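Local coordinates for protein dehydroquinate synthase (Thermus thermophilus, PDB 1UJN) that probably converts the seven-carbon sugar phosphate DAHP into 3-dehydroquinate, the second step of chorismate biosynthesis, using NAD(+) and a divalent metal ion, at residues L245-A259 with V274-L286. Numbering follows the deposited sequence.
Sequences LPHGMAVAYGLLYAA and VRRLLLWLSPPPL
Tyr-253 OH donates a hydrogen bond to Pro-284 O at 2.7 Å, approaching from above the carbonyl plane, with a C=O...O angle of 124°. The acceptor lies at the edge of the phenol ring, while Leu-286 CD1 sits over the centre of one face, 3.7 Å from the ring centroid, in a CH-pi contact. A tyrosine suits this place because its flat ring accepts the leucine and its hydroxyl pairs with a carbonyl of the Pro-283 to Pro-285 run, whose residues have no backbone N-H. A phenylalanine here would probably leave Pro-284 O without this donor and the proline run less firmly tethered. In the largely helical C-terminal domain of dehydroquinate synthase, helices 247-259 and 274-281 run nearly antiparallel, at 157°, their axes 9.8 Å apart at closest approach. Small Ala-252 admits Leu-281 CD2 to a tight 3.3 Å from its CB. Met-249, its chain bent at chi2 (-57°), brings SD to 3.5 Å from Leu-281 CG, a flexible thioether that touches both Leu-281 and Pro-283. Farther along, the short, branched side chain of Val-274 can lay a methyl against the neighbouring helix's backbone, CG1 being 3.6 Å from Leu-256 CA. The first helix also carries His-247, a predicted zinc ligand with Glu-173 and His-231.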
ATOM      1  N   LEU A 245      12.311 -21.195  16.662  1.00 28.87           N
ATOM      2  CA  LEU A 245      12.486 -22.170  15.582  1.00 29.09           C
ATOM      3  C   LEU A 245      12.435 -21.468  14.221  1.00 26.96           C
ATOM      4  O   LEU A 245      11.406 -20.915  13.845  1.00 29.14           O
ATOM      5  CB  LEU A 245      11.388 -23.241  15.659  1.00 25.81           C
ATOM      6  CG  LEU A 245      11.400 -24.313  14.562  1.00 24.83           C
ATOM      7  CD1 LEU A 245      12.623 -25.206  14.713  1.00 22.26           C
ATOM      8  CD2 LEU A 245      10.124 -25.126  14.634  1.00 23.92           C
ATOM      9  N   PRO A 246      13.548 -21.480  13.466  1.00 28.39           N
ATOM     10  CA  PRO A 246      13.595 -20.832  12.148  1.00 28.47           C
ATOM     11  C   PRO A 246      12.487 -21.335  11.217  1.00 28.83           C
ATOM     12  O   PRO A 246      12.137 -22.515  11.235  1.00 27.57           O
ATOM     13  CB  PRO A 246      14.989 -21.195  11.629  1.00 30.86           C
ATOM     14  CG  PRO A 246      15.795 -21.358  12.888  1.00 28.38           C
ATOM     15  CD  PRO A 246      14.840 -22.117  13.782  1.00 29.71           C
ATOM     16  N   HIS A 247      11.950 -20.439  10.396  1.00 29.44           N
ATOM     17  CA  HIS A 247      10.871 -20.785   9.476  1.00 29.20           C
ATOM     18  C   HIS A 247      11.111 -22.042   8.646  1.00 28.31           C
ATOM     19  O   HIS A 247      10.244 -22.918   8.577  1.00 28.45           O
ATOM     20  CB  HIS A 247      10.594 -19.621   8.527  1.00 31.00           C
ATOM     21  CG  HIS A 247       9.453 -19.871   7.593  1.00 31.23           C
ATOM     22  ND1 HIS A 247       8.142 -19.921   8.018  1.00 31.82           N
ATOM     23  CD2 HIS A 247       9.426 -20.105   6.260  1.00 33.33           C
ATOM     24  CE1 HIS A 247       7.356 -20.177   6.986  1.00 32.27           C
ATOM     25  NE2 HIS A 247       8.111 -20.294   5.908  1.00 32.06           N
ATOM     26  N   GLY A 248      12.276 -22.126   8.011  1.00 27.82           N
ATOM     27  CA  GLY A 248      12.588 -23.282   7.184  1.00 27.17           C
ATOM     28  C   GLY A 248      12.592 -24.589   7.952  1.00 27.31           C
ATOM     29  O   GLY A 248      12.206 -25.639   7.425  1.00 26.01           O
ATOM     30  N   MET A 249      13.033 -24.535   9.204  1.00 25.80           N
ATOM     31  CA  MET A 249      13.075 -25.732  10.026  1.00 25.09           C
ATOM     32  C   MET A 249      11.652 -26.154  10.354  1.00 23.90           C
ATOM     33  O   MET A 249      11.322 -27.341  10.319  1.00 21.13           O
ATOM     34  CB  MET A 249      13.868 -25.464  11.306  1.00 27.55           C
ATOM     35  CG  MET A 249      15.316 -25.060  11.053  1.00 27.66           C
ATOM     36  SD  MET A 249      16.231 -26.292  10.095  1.00 32.15           S
ATOM     37  CE  MET A 249      17.928 -25.652  10.218  1.00 32.65           C
ATOM     38  N   ALA A 250      10.806 -25.173  10.654  1.00 21.41           N
ATOM     39  CA  ALA A 250       9.413 -25.437  10.979  1.00 23.13           C
ATOM     40  C   ALA A 250       8.718 -26.080   9.782  1.00 24.15           C
ATOM     41  O   ALA A 250       7.909 -26.996   9.939  1.00 23.47           O
ATOM     42  CB  ALA A 250       8.712 -24.144  11.359  1.00 20.38           C
ATOM     43  N   VAL A 251       9.030 -25.589   8.587  1.00 24.98           N
ATOM     44  CA  VAL A 251       8.437 -26.142   7.378  1.00 25.56           C
ATOM     45  C   VAL A 251       8.839 -27.603   7.217  1.00 24.35           C
ATOM     46  O   VAL A 251       8.003 -28.446   6.886  1.00 24.94           O
ATOM     47  CB  VAL A 251       8.879 -25.360   6.127  1.00 28.61           C
ATOM     48  CG1 VAL A 251       8.419 -26.093   4.864  1.00 29.95           C
ATOM     49  CG2 VAL A 251       8.284 -23.955   6.163  1.00 27.84           C
ATOM     50  N   ALA A 252      10.112 -27.905   7.456  1.00 23.10           N
ATOM     51  CA  ALA A 252      10.597 -29.275   7.332  1.00 23.24           C
ATOM     52  C   ALA A 252       9.794 -30.200   8.244  1.00 21.97           C
ATOM     53  O   ALA A 252       9.393 -31.298   7.836  1.00 20.68           O
ATOM     54  CB  ALA A 252      12.077 -29.344   7.684  1.00 21.32           C
ATOM     55  N   TYR A 253       9.567 -29.752   9.478  1.00 21.08           N
ATOM     56  CA  TYR A 253       8.795 -30.529  10.447  1.00 19.95           C
ATOM     57  C   TYR A 253       7.357 -30.688   9.951  1.00 20.27           C
ATOM     58  O   TYR A 253       6.756 -31.750  10.099  1.00 21.42           O
ATOM     59  CB  TYR A 253       8.788 -29.831  11.815  1.00 21.06           C
ATOM     60  CG  TYR A 253      10.037 -30.054  12.641  1.00 22.53           C
ATOM     61  CD1 TYR A 253      10.760 -28.975  13.158  1.00 23.52           C
ATOM     62  CD2 TYR A 253      10.471 -31.341  12.942  1.00 24.60           C
ATOM     63  CE1 TYR A 253      11.883 -29.182  13.961  1.00 23.49           C
ATOM     64  CE2 TYR A 253      11.590 -31.558  13.744  1.00 25.42           C
ATOM     65  CZ  TYR A 253      12.288 -30.474  14.252  1.00 25.08           C
ATOM     66  OH  TYR A 253      13.374 -30.695  15.068  1.00 27.27           O
ATOM     67  N   GLY A 254       6.817 -29.624   9.359  1.00 19.73           N
ATOM     68  CA  GLY A 254       5.459 -29.657   8.841  1.00 19.70           C
ATOM     69  C   GLY A 254       5.334 -30.599   7.654  1.00 22.01           C
ATOM     70  O   GLY A 254       4.283 -31.208   7.443  1.00 22.02           O
ATOM     71  N   LEU A 255       6.409 -30.723   6.882  1.00 21.12           N
ATOM     72  CA  LEU A 255       6.412 -31.612   5.721  1.00 22.05           C
ATOM     73  C   LEU A 255       6.311 -33.068   6.154  1.00 22.81           C
ATOM     74  O   LEU A 255       5.670 -33.884   5.484  1.00 22.97           O
ATOM     75  CB  LEU A 255       7.680 -31.402   4.894  1.00 22.92           C
ATOM     76  CG  LEU A 255       7.762 -30.043   4.196  1.00 23.63           C
ATOM     77  CD1 LEU A 255       9.065 -29.940   3.420  1.00 26.55           C
ATOM     78  CD2 LEU A 255       6.579 -29.885   3.260  1.00 26.61           C
ATOM     79  N   LEU A 256       6.953 -33.398   7.271  1.00 23.17           N
ATOM     80  CA  LEU A 256       6.892 -34.762   7.779  1.00 23.84           C
ATOM     81  C   LEU A 256       5.450 -35.056   8.193  1.00 24.58           C
ATOM     82  O   LEU A 256       4.916 -36.135   7.916  1.00 22.58           O
ATOM     83  CB  LEU A 256       7.821 -34.932   8.982  1.00 25.19           C
ATOM     84  CG  LEU A 256       7.786 -36.312   9.648  1.00 26.48           C
ATOM     85  CD1 LEU A 256       8.211 -37.371   8.645  1.00 27.43           C
ATOM     86  CD2 LEU A 256       8.702 -36.325  10.856  1.00 27.08           C
ATOM     87  N   TYR A 257       4.813 -34.087   8.843  1.00 23.21           N
ATOM     88  CA  TYR A 257       3.436 -34.261   9.287  1.00 22.72           C
ATOM     89  C   TYR A 257       2.518 -34.434   8.084  1.00 22.74           C
ATOM     90  O   TYR A 257       1.652 -35.312   8.074  1.00 23.94           O
ATOM     91  CB  TYR A 257       2.985 -33.053  10.109  1.00 22.47           C
ATOM     92  CG  TYR A 257       1.661 -33.258  10.812  1.00 22.95           C
ATOM     93  CD1 TYR A 257       1.541 -34.166  11.865  1.00 24.87           C
ATOM     94  CD2 TYR A 257       0.530 -32.544  10.427  1.00 24.15           C
ATOM     95  CE1 TYR A 257       0.318 -34.354  12.523  1.00 26.95           C
ATOM     96  CE2 TYR A 257      -0.698 -32.726  11.075  1.00 26.10           C
ATOM     97  CZ  TYR A 257      -0.794 -33.630  12.119  1.00 27.31           C
ATOM     98  OH  TYR A 257      -2.004 -33.814  12.755  1.00 29.74           O
ATOM     99  N   ALA A 258       2.714 -33.601   7.066  1.00 22.38           N
ATOM    100  CA  ALA A 258       1.907 -33.668   5.848  1.00 22.72           C
ATOM    101  C   ALA A 258       2.054 -35.040   5.205  1.00 22.63           C
ATOM    102  O   ALA A 258       1.070 -35.636   4.750  1.00 24.61           O
ATOM    103  CB  ALA A 258       2.345 -32.584   4.869  1.00 23.33           C
ATOM    104  N   ALA A 259       3.287 -35.541   5.171  1.00 22.40           N
ATOM    105  CA  ALA A 259       3.556 -36.851   4.601  1.00 23.58           C
ATOM    106  C   ALA A 259       2.789 -37.932   5.362  1.00 24.63           C
ATOM    107  O   ALA A 259       2.272 -38.873   4.758  1.00 25.99           O
ATOM    108  CB  ALA A 259       5.054 -37.139   4.639  1.00 25.49           C
ATOM    109  N   VAL A 274      11.318 -37.269   2.857  1.00 35.28           N
ATOM    110  CA  VAL A 274      11.268 -36.310   3.955  1.00 33.07           C
ATOM    111  C   VAL A 274      12.210 -36.694   5.095  1.00 33.89           C
ATOM    112  O   VAL A 274      12.798 -35.821   5.728  1.00 33.95           O
ATOM    113  CB  VAL A 274       9.826 -36.156   4.496  1.00 31.57           C
ATOM    114  CG1 VAL A 274       9.801 -35.173   5.662  1.00 31.71           C
ATOM    115  CG2 VAL A 274       8.909 -35.662   3.381  1.00 28.01           C
ATOM    116  N   ARG A 275      12.359 -37.989   5.364  1.00 35.31           N
ATOM    117  CA  ARG A 275      13.269 -38.407   6.426  1.00 38.79           C
ATOM    118  C   ARG A 275      14.679 -37.982   6.027  1.00 39.49           C
ATOM    119  O   ARG A 275      15.426 -37.435   6.842  1.00 39.81           O
ATOM    120  CB  ARG A 275      13.225 -39.923   6.637  1.00 39.41           C
ATOM    121  CG  ARG A 275      11.895 -40.462   7.140  1.00 41.67           C
ATOM    122  CD  ARG A 275      12.079 -41.830   7.794  1.00 43.38           C
ATOM    123  NE  ARG A 275      10.810 -42.493   8.078  1.00 45.67           N
ATOM    124  CZ  ARG A 275      10.154 -43.257   7.209  1.00 45.87           C
ATOM    125  NH1 ARG A 275      10.646 -43.463   5.994  1.00 46.48           N
ATOM    126  NH2 ARG A 275       9.001 -43.810   7.554  1.00 46.90           N
ATOM    127  N   ARG A 276      15.032 -38.233   4.768  1.00 41.16           N
ATOM    128  CA  ARG A 276      16.343 -37.855   4.247  1.00 41.87           C
ATOM    129  C   ARG A 276      16.565 -36.364   4.458  1.00 41.17           C
ATOM    130  O   ARG A 276      17.617 -35.942   4.941  1.00 42.57           O
ATOM    131  CB  ARG A 276      16.449 -38.160   2.748  1.00 43.70           C
ATOM    132  CG  ARG A 276      17.046 -39.513   2.410  1.00 45.32           C
ATOM    133  CD  ARG A 276      17.520 -39.563   0.958  1.00 46.97           C
ATOM    134  NE  ARG A 276      16.426 -39.508  -0.010  1.00 47.48           N
ATOM    135  CZ  ARG A 276      15.517 -40.468  -0.173  1.00 48.72           C
ATOM    136  NH1 ARG A 276      15.562 -41.568   0.570  1.00 49.06           N
ATOM    137  NH2 ARG A 276      14.565 -40.331  -1.085  1.00 48.94           N
ATOM    138  N   LEU A 277      15.565 -35.574   4.079  1.00 38.64           N
ATOM    139  CA  LEU A 277      15.617 -34.124   4.215  1.00 36.06           C
ATOM    140  C   LEU A 277      15.940 -33.706   5.644  1.00 34.79           C
ATOM    141  O   LEU A 277      16.800 -32.851   5.872  1.00 34.44           O
ATOM    142  CB  LEU A 277      14.275 -33.507   3.806  1.00 34.03           C
ATOM    143  CG  LEU A 277      14.125 -32.002   4.066  1.00 33.55           C
ATOM    144  CD1 LEU A 277      15.040 -31.235   3.125  1.00 33.65           C
ATOM    145  CD2 LEU A 277      12.683 -31.571   3.861  1.00 31.76           C
ATOM    146  N   LEU A 278      15.240 -34.310   6.601  1.00 32.57           N
ATOM    147  CA  LEU A 278      15.425 -34.001   8.018  1.00 31.80           C
ATOM    148  C   LEU A 278      16.789 -34.382   8.581  1.00 33.38           C
ATOM    149  O   LEU A 278      17.315 -33.688   9.450  1.00 31.46           O
ATOM    150  CB  LEU A 278      14.321 -34.667   8.843  1.00 30.75           C
ATOM    151  CG  LEU A 278      12.923 -34.071   8.636  1.00 30.48           C
ATOM    152  CD1 LEU A 278      11.871 -34.961   9.287  1.00 30.85           C
ATOM    153  CD2 LEU A 278      12.876 -32.668   9.221  1.00 29.48           C
ATOM    154  N   LEU A 279      17.357 -35.487   8.105  1.00 33.88           N
ATOM    155  CA  LEU A 279      18.671 -35.915   8.583  1.00 36.52           C
ATOM    156  C   LEU A 279      19.740 -34.970   8.049  1.00 36.84           C
ATOM    157  O   LEU A 279      20.662 -34.585   8.763  1.00 39.10           O
ATOM    158  CB  LEU A 279      18.969 -37.344   8.129  1.00 38.33           C
ATOM    159  CG  LEU A 279      18.127 -38.438   8.785  1.00 40.54           C
ATOM    160  CD1 LEU A 279      18.606 -39.802   8.306  1.00 43.09           C
ATOM    161  CD2 LEU A 279      18.246 -38.338  10.298  1.00 42.38           C
ATOM    162  N   TRP A 280      19.602 -34.600   6.783  1.00 36.69           N
ATOM    163  CA  TRP A 280      20.530 -33.686   6.134  1.00 36.36           C
ATOM    164  C   TRP A 280      20.394 -32.292   6.747  1.00 36.19           C
ATOM    165  O   TRP A 280      21.382 -31.585   6.947  1.00 35.54           O
ATOM    166  CB  TRP A 280      20.210 -33.629   4.640  1.00 37.87           C
ATOM    167  CG  TRP A 280      20.916 -32.555   3.891  1.00 38.52           C
ATOM    168  CD1 TRP A 280      22.208 -32.570   3.453  1.00 39.10           C
ATOM    169  CD2 TRP A 280      20.362 -31.304   3.469  1.00 37.82           C
ATOM    170  NE1 TRP A 280      22.492 -31.407   2.778  1.00 38.03           N
ATOM    171  CE2 TRP A 280      21.376 -30.611   2.773  1.00 38.98           C
ATOM    172  CE3 TRP A 280      19.104 -30.701   3.611  1.00 38.79           C
ATOM    173  CZ2 TRP A 280      21.174 -29.344   2.217  1.00 38.19           C
ATOM    174  CZ3 TRP A 280      18.900 -29.442   3.059  1.00 39.51           C
ATOM    175  CH2 TRP A 280      19.932 -28.777   2.369  1.00 40.09           C
ATOM    176  N   LEU A 281      19.159 -31.914   7.064  1.00 33.97           N
ATOM    177  CA  LEU A 281      18.874 -30.599   7.626  1.00 33.55           C
ATOM    178  C   LEU A 281      19.351 -30.402   9.063  1.00 34.16           C
ATOM    179  O   LEU A 281      19.850 -29.330   9.412  1.00 33.91           O
ATOM    180  CB  LEU A 281      17.370 -30.323   7.546  1.00 31.92           C
ATOM    181  CG  LEU A 281      16.888 -28.908   7.860  1.00 33.67           C
ATOM    182  CD1 LEU A 281      17.462 -27.935   6.841  1.00 31.13           C
ATOM    183  CD2 LEU A 281      15.365 -28.870   7.828  1.00 32.63           C
ATOM    184  N   SER A 282      19.197 -31.436   9.887  1.00 34.82           N
ATOM    185  CA  SER A 282      19.581 -31.376  11.295  1.00 35.76           C
ATOM    186  C   SER A 282      18.870 -30.218  11.988  1.00 36.02           C
ATOM    187  O   SER A 282      19.511 -29.320  12.542  1.00 36.44           O
ATOM    188  CB  SER A 282      21.097 -31.211  11.442  1.00 38.22           C
ATOM    189  OG  SER A 282      21.774 -32.403  11.086  1.00 41.55           O
ATOM    190  N   PRO A 283      17.526 -30.227  11.965  1.00 34.93           N
ATOM    191  CA  PRO A 283      16.733 -29.170  12.596  1.00 33.74           C
ATOM    192  C   PRO A 283      16.905 -29.170  14.114  1.00 33.83           C
ATOM    193  O   PRO A 283      17.209 -30.200  14.713  1.00 33.85           O
ATOM    194  CB  PRO A 283      15.307 -29.522  12.179  1.00 33.99           C
ATOM    195  CG  PRO A 283      15.341 -31.019  12.148  1.00 32.99           C
ATOM    196  CD  PRO A 283      16.650 -31.287  11.428  1.00 34.67           C
ATOM    197  N   PRO A 284      16.717 -28.010  14.757  1.00 34.64           N
ATOM    198  CA  PRO A 284      16.869 -27.976  16.214  1.00 34.26           C
ATOM    199  C   PRO A 284      15.758 -28.770  16.901  1.00 34.85           C
ATOM    200  O   PRO A 284      14.596 -28.716  16.486  1.00 31.86           O
ATOM    201  CB  PRO A 284      16.808 -26.483  16.532  1.00 35.59           C
ATOM    202  CG  PRO A 284      15.908 -25.945  15.458  1.00 36.90           C
ATOM    203  CD  PRO A 284      16.397 -26.673  14.224  1.00 35.08           C
ATOM    204  N   PRO A 285      16.109 -29.536  17.947  1.00 33.90           N
ATOM    205  CA  PRO A 285      15.138 -30.342  18.691  1.00 33.11           C
ATOM    206  C   PRO A 285      13.975 -29.497  19.199  1.00 30.84           C
ATOM    207  O   PRO A 285      14.153 -28.339  19.568  1.00 31.17           O
ATOM    208  CB  PRO A 285      15.976 -30.926  19.822  1.00 35.06           C
ATOM    209  CG  PRO A 285      17.308 -31.126  19.156  1.00 36.54           C
ATOM    210  CD  PRO A 285      17.481 -29.815  18.412  1.00 36.18           C
ATOM    211  N   LEU A 286      12.787 -30.093  19.219  1.00 30.03           N
ATOM    212  CA  LEU A 286      11.581 -29.404  19.658  1.00 28.76           C
ATOM    213  C   LEU A 286      11.242 -29.644  21.122  1.00 30.22           C
ATOM    214  O   LEU A 286      11.658 -30.638  21.714  1.00 31.40           O
ATOM    215  CB  LEU A 286      10.389 -29.853  18.807  1.00 26.79           C
ATOM    216  CG  LEU A 286      10.478 -29.619  17.299  1.00 27.50           C
ATOM    217  CD1 LEU A 286       9.265 -30.250  16.610  1.00 26.26           C
ATOM    218  CD2 LEU A 286      10.544 -28.119  17.027  1.00 25.31           C
TER